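Local coordinates for protein neurotoxin (Clostridium botulinum, PDB 3N7L) that probably binds gangliosides on nerve-cell membranes through its receptor-binding domain, the part of a botulinum neurotoxin that recognises its target cell, at residues 299-305 / 346-352; 361-365 / 374-378. All blocks are in the same frame, centred on the assembly; numbering follows the deposited sequence.

Contact 1 of 2, residues 299-305 / 346-352; sequences GENVLYF and GSFIIQP
Strands 302-305 and 348-352 pair as antiparallel neighbours at a steep 107° between their directions, Leu303 and Phe348 exchanging both backbone hydrogen bonds: Leu303 N to Phe348 O and Phe348 N to Leu303 O, each 2.7 Å. The pair belongs to the curled antiparallel sheet of the C-terminal receptor-binding region, a beta-trefoil by family, and a third bond, from Ile350 N to Asn301 O, carries it one step further. Val302 and Ile349 form the adjoining non-hydrogen-bonded pair, their side chains on the sheet face opposite to that of Leu303 and Phe348. Leu303 holds CG between its backbone N and carbonyl carbon (chi1 48°), close to the facing strand. Its two methyls meet different neighbours: CD1 lies against Phe348 CB, while CD2 meets Ile350 CG2 at 4.0 Å. Beyond it, Phe305 brings CE1 to within 3.8 Å of Phe348 CD1, the ring planes inclined by 55°, and Leu363 also packs on Phe305. At the other end Glu300, bent at chi2, swings its carboxylate back over the methyl CG2 of Ile349; OE2 forms a salt bridge with Arg373 and lies 3.0 Å from Gln351 NE2. Where the strands part beside Gly346, a water bridges them, accepting from Phe305 N at 2.8 Å and donating to Gly346 O at 2.6 Å.

Contact 2 of 2, residues 361-365 / 374-378; sequences SQLFL and LGILS
Ile376 lays its side chain alongside the ring of Phe364, both pointing the same way from a non-hydrogen-bonded antiparallel pair whose CA atoms are 4.4 Å apart. With CG1 anti to the backbone N (chi1 -171°) and the chain extended to CD1, the isoleucine runs out beside the ring and sets its terminal methyl 3.8 Å from Phe364 CE1. The side chain of Gln362 crosses that of Ile376 obliquely. The root of the ring is filled differently: Gly375 O lies at the ring edge, near its plane, and 3.4 Å from Phe364 CB. Arg373 makes a cation-pi contact with this ring, and Leu410 also packs on it. The two segments form part of the beta hairpin of strands 359-366 and 373-384, within the C-terminal receptor-binding region of beta-trefoil family. Leu377 N donates to Leu363 O at 2.9 Å, nearly in line with the carbonyl, whereas Leu365 N reaches Gly375 O from 50° above the carbonyl plane. Gly375 has no side chain, and CB of Leu365 comes 4.0 Å from Gly375 N, a buried amide with no polar partner in the model. On the face away from Phe364, Leu363 and Leu377 run side by side, CD1 of the first against CD2 of the second at 3.9 Å, with Trp417 packing on Leu363. Nearer the turn, Leu365 reaches obliquely across to Leu374, its CD2 resting against Leu374 CB at 4.2 Å, while Leu374 N donates to Leu365 O.

Contact 1 closes before contact 2 opens along the chain, and their centres lie about 9 Å apart in the same antiparallel sheet of the C-terminal receptor-binding region. Strands 348-354 and 359-366 join them: consecutive in the chain and neighbours in the sheet, they probably hydrogen-bond through Ile349 N to Phe364 O and Gln362 N to Gln351 O, both 2.8 Å. The strand order is therefore 302-308, 348-354, 359-366, 373-384, with contact 1 at the first pairing and contact 2 at the third. Arg373, which has a partner in each contact, is a further tie between them. Together they build one continuous, largely buried part of the probable ganglioside-binding module.

Contact 1 of 2, residues 299-305 / 346-352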
ATOM      1  N   GLY A 299      -2.679  -5.661 -15.380  1.00 25.73           N
ATOM      2  CA  GLY A 299      -3.707  -6.685 -15.399  1.00 28.26           C
ATOM      3  C   GLY A 299      -3.471  -7.899 -16.278  1.00 34.41           C
ATOM      4  O   GLY A 299      -2.626  -8.737 -15.978  1.00 41.05           O
ATOM      5  N   GLU A 300      -4.207  -7.996 -17.375  1.00 33.59           N
ATOM      6  CA  GLU A 300      -4.103  -9.145 -18.277  1.00 29.99           C
ATOM      7  C   GLU A 300      -2.743  -9.534 -18.867  1.00 27.15           C
ATOM      8  O   GLU A 300      -2.696 -10.265 -19.855  1.00 26.59           O
ATOM      9  CB  GLU A 300      -5.107  -8.974 -19.418  1.00 32.55           C
ATOM     10  CG  GLU A 300      -6.543  -9.188 -18.983  1.00 34.94           C
ATOM     11  CD  GLU A 300      -6.810 -10.629 -18.598  1.00 37.40           C
ATOM     12  OE1 GLU A 300      -6.766 -11.502 -19.490  1.00 39.27           O
ATOM     13  OE2 GLU A 300      -7.058 -10.893 -17.403  1.00 40.81           O
ATOM     14  N   ASN A 301      -1.645  -9.068 -18.283  1.00 24.52           N
ATOM     15  CA  ASN A 301      -0.320  -9.428 -18.800  1.00 22.59           C
ATOM     16  C   ASN A 301      -0.029 -10.915 -18.593  1.00 21.74           C
ATOM     17  O   ASN A 301      -0.473 -11.511 -17.608  1.00 21.98           O
ATOM     18  CB  ASN A 301       0.787  -8.639 -18.087  1.00 21.01           C
ATOM     19  CG  ASN A 301       0.860  -7.185 -18.516  1.00 22.20           C
ATOM     20  OD1 ASN A 301       0.005  -6.685 -19.251  1.00 23.81           O
ATOM     21  ND2 ASN A 301       1.891  -6.494 -18.045  1.00 17.65           N
ATOM     22  N   VAL A 302       0.703 -11.513 -19.528  1.00 20.39           N
ATOM     23  CA  VAL A 302       1.100 -12.912 -19.410  1.00 20.97           C
ATOM     24  C   VAL A 302       2.574 -12.836 -19.011  1.00 19.86           C
ATOM     25  O   VAL A 302       3.354 -12.124 -19.647  1.00 20.64           O
ATOM     26  CB  VAL A 302       0.947 -13.675 -20.744  1.00 20.86           C
ATOM     27  CG1 VAL A 302       1.272 -15.156 -20.537  1.00 19.06           C
ATOM     28  CG2 VAL A 302      -0.484 -13.530 -21.264  1.00 21.61           C
ATOM     29  N   LEU A 303       2.954 -13.558 -17.961  1.00 19.36           N
ATOM     30  CA  LEU A 303       4.329 -13.495 -17.457  1.00 18.54           C
ATOM     31  C   LEU A 303       4.811 -14.800 -16.826  1.00 19.47           C
ATOM     32  O   LEU A 303       4.070 -15.785 -16.764  1.00 19.32           O
ATOM     33  CB  LEU A 303       4.404 -12.369 -16.415  1.00 16.85           C
ATOM     34  CG  LEU A 303       3.281 -12.408 -15.355  1.00 19.14           C
ATOM     35  CD1 LEU A 303       3.567 -13.481 -14.318  1.00 15.86           C
ATOM     36  CD2 LEU A 303       3.146 -11.043 -14.671  1.00 19.85           C
ATOM     37  N   TYR A 304       6.065 -14.809 -16.376  1.00 18.19           N
ATOM     38  CA  TYR A 304       6.612 -15.978 -15.695  1.00 17.73           C
ATOM     39  C   TYR A 304       7.550 -15.512 -14.579  1.00 18.92           C
ATOM     40  O   TYR A 304       7.873 -14.324 -14.476  1.00 18.21           O
ATOM     41  CB  TYR A 304       7.328 -16.938 -16.669  1.00 18.01           C
ATOM     42  CG  TYR A 304       8.565 -16.406 -17.367  1.00 19.21           C
ATOM     43  CD1 TYR A 304       8.462 -15.625 -18.514  1.00 19.23           C
ATOM     44  CD2 TYR A 304       9.847 -16.723 -16.896  1.00 20.12           C
ATOM     45  CE1 TYR A 304       9.602 -15.170 -19.187  1.00 22.76           C
ATOM     46  CE2 TYR A 304      10.992 -16.276 -17.556  1.00 20.31           C
ATOM     47  CZ  TYR A 304      10.864 -15.500 -18.701  1.00 23.28           C
ATOM     48  OH  TYR A 304      11.988 -15.047 -19.356  1.00 23.92           O
ATOM     49  N   PHE A 305       7.973 -16.442 -13.733  1.00 18.44           N
ATOM     50  CA  PHE A 305       8.834 -16.093 -12.611  1.00 20.75           C
ATOM     51  C   PHE A 305      10.190 -16.782 -12.601  1.00 20.56           C
ATOM     52  O   PHE A 305      10.283 -17.992 -12.766  1.00 21.19           O
ATOM     53  CB  PHE A 305       8.127 -16.407 -11.284  1.00 19.40           C
ATOM     54  CG  PHE A 305       6.791 -15.739 -11.130  1.00 20.34           C
ATOM     55  CD1 PHE A 305       5.621 -16.406 -11.480  1.00 19.33           C
ATOM     56  CD2 PHE A 305       6.702 -14.439 -10.630  1.00 19.80           C
ATOM     57  CE1 PHE A 305       4.373 -15.790 -11.330  1.00 19.89           C
ATOM     58  CE2 PHE A 305       5.469 -13.817 -10.478  1.00 17.72           C
ATOM     59  CZ  PHE A 305       4.297 -14.498 -10.829  1.00 18.51           C
ATOM     60  N   GLY A 346       4.769 -22.890 -16.946  1.00 22.63           N
ATOM     61  CA  GLY A 346       5.042 -21.848 -15.969  1.00 23.39           C
ATOM     62  C   GLY A 346       4.646 -20.427 -16.321  1.00 22.55           C
ATOM     63  O   GLY A 346       5.201 -19.479 -15.769  1.00 21.69           O
ATOM     64  N   SER A 347       3.677 -20.269 -17.216  1.00 22.03           N
ATOM     65  CA  SER A 347       3.237 -18.936 -17.613  1.00 22.62           C
ATOM     66  C   SER A 347       1.922 -18.569 -16.937  1.00 23.43           C
ATOM     67  O   SER A 347       1.006 -19.390 -16.851  1.00 21.83           O
ATOM     68  CB  SER A 347       3.096 -18.866 -19.133  1.00 22.89           C
ATOM     69  OG  SER A 347       4.337 -19.159 -19.748  1.00 24.86           O
ATOM     70  N   PHE A 348       1.839 -17.332 -16.454  1.00 24.08           N
ATOM     71  CA  PHE A 348       0.640 -16.871 -15.767  1.00 24.35           C
ATOM     72  C   PHE A 348       0.051 -15.573 -16.295  1.00 23.61           C
ATOM     73  O   PHE A 348       0.738 -14.743 -16.894  1.00 23.43           O
ATOM     74  CB  PHE A 348       0.908 -16.686 -14.267  1.00 24.39           C
ATOM     75  CG  PHE A 348       1.350 -17.935 -13.569  1.00 24.02           C
ATOM     76  CD1 PHE A 348       2.671 -18.354 -13.640  1.00 22.83           C
ATOM     77  CD2 PHE A 348       0.433 -18.713 -12.870  1.00 23.31           C
ATOM     78  CE1 PHE A 348       3.079 -19.538 -13.025  1.00 24.58           C
ATOM     79  CE2 PHE A 348       0.829 -19.899 -12.250  1.00 25.95           C
ATOM     80  CZ  PHE A 348       2.157 -20.312 -12.330  1.00 25.75           C
ATOM     81  N   ILE A 349      -1.246 -15.424 -16.052  1.00 23.15           N
ATOM     82  CA  ILE A 349      -1.997 -14.234 -16.422  1.00 22.97           C
ATOM     83  C   ILE A 349      -2.259 -13.611 -15.062  1.00 21.84           C
ATOM     84  O   ILE A 349      -2.840 -14.249 -14.189  1.00 21.85           O
ATOM     85  CB  ILE A 349      -3.334 -14.610 -17.071  1.00 23.41           C
ATOM     86  CG1 ILE A 349      -3.071 -15.427 -18.336  1.00 22.75           C
ATOM     87  CG2 ILE A 349      -4.135 -13.354 -17.373  1.00 23.01           C
ATOM     88  CD1 ILE A 349      -4.251 -16.259 -18.758  1.00 22.26           C
ATOM     89  N   ILE A 350      -1.825 -12.374 -14.872  1.00 23.64           N
ATOM     90  CA  ILE A 350      -1.995 -11.719 -13.579  1.00 23.01           C
ATOM     91  C   ILE A 350      -3.169 -10.755 -13.552  1.00 24.62           C
ATOM     92  O   ILE A 350      -3.532 -10.171 -14.567  1.00 23.10           O
ATOM     93  CB  ILE A 350      -0.715 -10.939 -13.188  1.00 21.24           C
ATOM     94  CG1 ILE A 350      -0.782 -10.515 -11.722  1.00 19.62           C
ATOM     95  CG2 ILE A 350      -0.575  -9.696 -14.059  1.00 19.92           C
ATOM     96  CD1 ILE A 350       0.543  -9.974 -11.194  1.00 15.76           C
ATOM     97  N   GLN A 351      -3.763 -10.596 -12.379  1.00 26.18           N
ATOM     98  CA  GLN A 351      -4.880  -9.679 -12.219  1.00 28.93           C
ATOM     99  C   GLN A 351      -4.712  -8.976 -10.878  1.00 28.50           C
ATOM    100  O   GLN A 351      -4.460  -9.626  -9.864  1.00 30.30           O
ATOM    101  CB  GLN A 351      -6.204 -10.445 -12.254  1.00 31.46           C
ATOM    102  CG  GLN A 351      -7.403  -9.548 -12.456  1.00 39.55           C
ATOM    103  CD  GLN A 351      -7.372  -8.825 -13.793  1.00 41.69           C
ATOM    104  OE1 GLN A 351      -7.917  -7.731 -13.927  1.00 45.78           O
ATOM    105  NE2 GLN A 351      -6.742  -9.439 -14.791  1.00 41.91           N
ATOM    106  N   PRO A 352      -4.820  -7.639 -10.855  1.00 27.71           N
ATOM    107  CA  PRO A 352      -4.664  -6.944  -9.572  1.00 26.79           C
ATOM    108  C   PRO A 352      -5.790  -7.308  -8.605  1.00 26.90           C
ATOM    109  O   PRO A 352      -6.916  -7.573  -9.022  1.00 24.53           O
ATOM    110  CB  PRO A 352      -4.672  -5.469  -9.972  1.00 27.69           C
ATOM    111  CG  PRO A 352      -5.541  -5.458 -11.207  1.00 28.73           C
ATOM    112  CD  PRO A 352      -5.055  -6.684 -11.954  1.00 27.66           C
TER
HETATM  113  O   HOH W   1       6.960 -19.063 -13.872  1.00 20.92           O

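Contact 2 of 2, residues 361-365 / 374-378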
ATOM      1  N   SER A 361      -2.586  -9.649  -5.791  1.00 20.33           N
ATOM      2  CA  SER A 361      -2.914 -10.071  -7.132  1.00 21.46           C
ATOM      3  C   SER A 361      -3.317 -11.524  -7.156  1.00 21.24           C
ATOM      4  O   SER A 361      -3.074 -12.273  -6.208  1.00 20.46           O
ATOM      5  CB  SER A 361      -1.702  -9.880  -8.047  1.00 24.08           C
ATOM      6  OG  SER A 361      -0.631 -10.719  -7.628  1.00 28.76           O
ATOM      7  N   GLN A 362      -3.953 -11.907  -8.250  1.00 21.33           N
ATOM      8  CA  GLN A 362      -4.344 -13.280  -8.463  1.00 20.74           C
ATOM      9  C   GLN A 362      -3.593 -13.701  -9.714  1.00 21.85           C
ATOM     10  O   GLN A 362      -3.388 -12.898 -10.629  1.00 20.94           O
ATOM     11  CB  GLN A 362      -5.857 -13.405  -8.637  1.00 23.73           C
ATOM     12  CG  GLN A 362      -6.588 -13.480  -7.301  1.00 23.89           C
ATOM     13  CD  GLN A 362      -8.078 -13.737  -7.449  1.00 26.61           C
ATOM     14  OE1 GLN A 362      -8.655 -14.546  -6.721  1.00 27.09           O
ATOM     15  NE2 GLN A 362      -8.707 -13.043  -8.384  1.00 23.64           N
ATOM     16  N   LEU A 363      -3.148 -14.952  -9.722  1.00 21.38           N
ATOM     17  CA  LEU A 363      -2.383 -15.500 -10.828  1.00 22.39           C
ATOM     18  C   LEU A 363      -3.081 -16.726 -11.407  1.00 21.81           C
ATOM     19  O   LEU A 363      -3.354 -17.693 -10.702  1.00 22.15           O
ATOM     20  CB  LEU A 363      -0.974 -15.866 -10.332  1.00 20.11           C
ATOM     21  CG  LEU A 363      -0.105 -14.659  -9.951  1.00 20.08           C
ATOM     22  CD1 LEU A 363       0.998 -15.071  -8.982  1.00 21.71           C
ATOM     23  CD2 LEU A 363       0.480 -14.053 -11.219  1.00 18.30           C
ATOM     24  N   PHE A 364      -3.371 -16.671 -12.700  1.00 22.53           N
ATOM     25  CA  PHE A 364      -4.036 -17.770 -13.389  1.00 22.80           C
ATOM     26  C   PHE A 364      -3.063 -18.486 -14.326  1.00 21.78           C
ATOM     27  O   PHE A 364      -2.341 -17.841 -15.083  1.00 20.76           O
ATOM     28  CB  PHE A 364      -5.226 -17.222 -14.187  1.00 22.68           C
ATOM     29  CG  PHE A 364      -6.254 -16.537 -13.333  1.00 23.68           C
ATOM     30  CD1 PHE A 364      -7.252 -17.270 -12.701  1.00 25.32           C
ATOM     31  CD2 PHE A 364      -6.192 -15.162 -13.116  1.00 24.70           C
ATOM     32  CE1 PHE A 364      -8.173 -16.645 -11.858  1.00 25.29           C
ATOM     33  CE2 PHE A 364      -7.106 -14.528 -12.278  1.00 23.93           C
ATOM     34  CZ  PHE A 364      -8.097 -15.273 -11.646  1.00 24.73           C
ATOM     35  N   LEU A 365      -3.033 -19.815 -14.264  1.00 21.42           N
ATOM     36  CA  LEU A 365      -2.162 -20.587 -15.142  1.00 22.39           C
ATOM     37  C   LEU A 365      -2.585 -20.311 -16.584  1.00 23.88           C
ATOM     38  O   LEU A 365      -3.765 -20.417 -16.931  1.00 23.21           O
ATOM     39  CB  LEU A 365      -2.275 -22.086 -14.848  1.00 22.28           C
ATOM     40  CG  LEU A 365      -1.506 -22.991 -15.823  1.00 25.56           C
ATOM     41  CD1 LEU A 365      -0.023 -22.685 -15.738  1.00 24.35           C
ATOM     42  CD2 LEU A 365      -1.768 -24.456 -15.494  1.00 24.75           C
ATOM     43  N   LEU A 374      -6.339 -21.656 -17.447  1.00 28.63           N
ATOM     44  CA  LEU A 374      -6.475 -23.091 -17.206  1.00 27.94           C
ATOM     45  C   LEU A 374      -6.643 -23.402 -15.725  1.00 27.29           C
ATOM     46  O   LEU A 374      -7.082 -24.488 -15.362  1.00 27.78           O
ATOM     47  CB  LEU A 374      -5.243 -23.840 -17.714  1.00 28.88           C
ATOM     48  CG  LEU A 374      -4.933 -23.776 -19.208  1.00 28.67           C
ATOM     49  CD1 LEU A 374      -3.705 -24.625 -19.501  1.00 27.28           C
ATOM     50  CD2 LEU A 374      -6.134 -24.275 -19.998  1.00 26.99           C
ATOM     51  N   GLY A 375      -6.274 -22.459 -14.866  1.00 25.18           N
ATOM     52  CA  GLY A 375      -6.391 -22.697 -13.440  1.00 24.66           C
ATOM     53  C   GLY A 375      -5.960 -21.502 -12.616  1.00 22.17           C
ATOM     54  O   GLY A 375      -5.589 -20.470 -13.168  1.00 21.26           O
ATOM     55  N   ILE A 376      -6.006 -21.638 -11.296  1.00 21.22           N
ATOM     56  CA  ILE A 376      -5.618 -20.541 -10.422  1.00 20.54           C
ATOM     57  C   ILE A 376      -4.539 -20.998  -9.439  1.00 19.56           C
ATOM     58  O   ILE A 376      -4.486 -22.167  -9.062  1.00 20.51           O
ATOM     59  CB  ILE A 376      -6.860 -19.981  -9.669  1.00 21.81           C
ATOM     60  CG1 ILE A 376      -6.491 -18.696  -8.929  1.00 22.73           C
ATOM     61  CG2 ILE A 376      -7.423 -21.030  -8.711  1.00 20.81           C
ATOM     62  CD1 ILE A 376      -7.676 -18.008  -8.293  1.00 22.14           C
ATOM     63  N   LEU A 377      -3.664 -20.076  -9.046  1.00 19.37           N
ATOM     64  CA  LEU A 377      -2.581 -20.402  -8.122  1.00 18.95           C
ATOM     65  C   LEU A 377      -3.009 -20.211  -6.675  1.00 19.49           C
ATOM     66  O   LEU A 377      -3.456 -19.135  -6.289  1.00 20.78           O
ATOM     67  CB  LEU A 377      -1.345 -19.526  -8.396  1.00 18.28           C
ATOM     68  CG  LEU A 377      -0.128 -19.802  -7.492  1.00 18.17           C
ATOM     69  CD1 LEU A 377       0.382 -21.219  -7.736  1.00 17.63           C
ATOM     70  CD2 LEU A 377       0.980 -18.801  -7.782  1.00 17.22           C
ATOM     71  N   SER A 378      -2.869 -21.261  -5.879  1.00 19.80           N
ATOM     72  CA  SER A 378      -3.219 -21.188  -4.476  1.00 20.39           C
ATOM     73  C   SER A 378      -2.056 -21.744  -3.650  1.00 20.39           C
ATOM     74  O   SER A 378      -0.925 -21.833  -4.133  1.00 18.93           O
ATOM     75  CB  SER A 378      -4.502 -21.976  -4.205  1.00 23.22           C
ATOM     76  OG  SER A 378      -4.998 -21.705  -2.905  1.00 25.58           O
TER
HETATM   77  O   HOH W   2      -3.691 -16.667  -7.525  1.00 23.20           O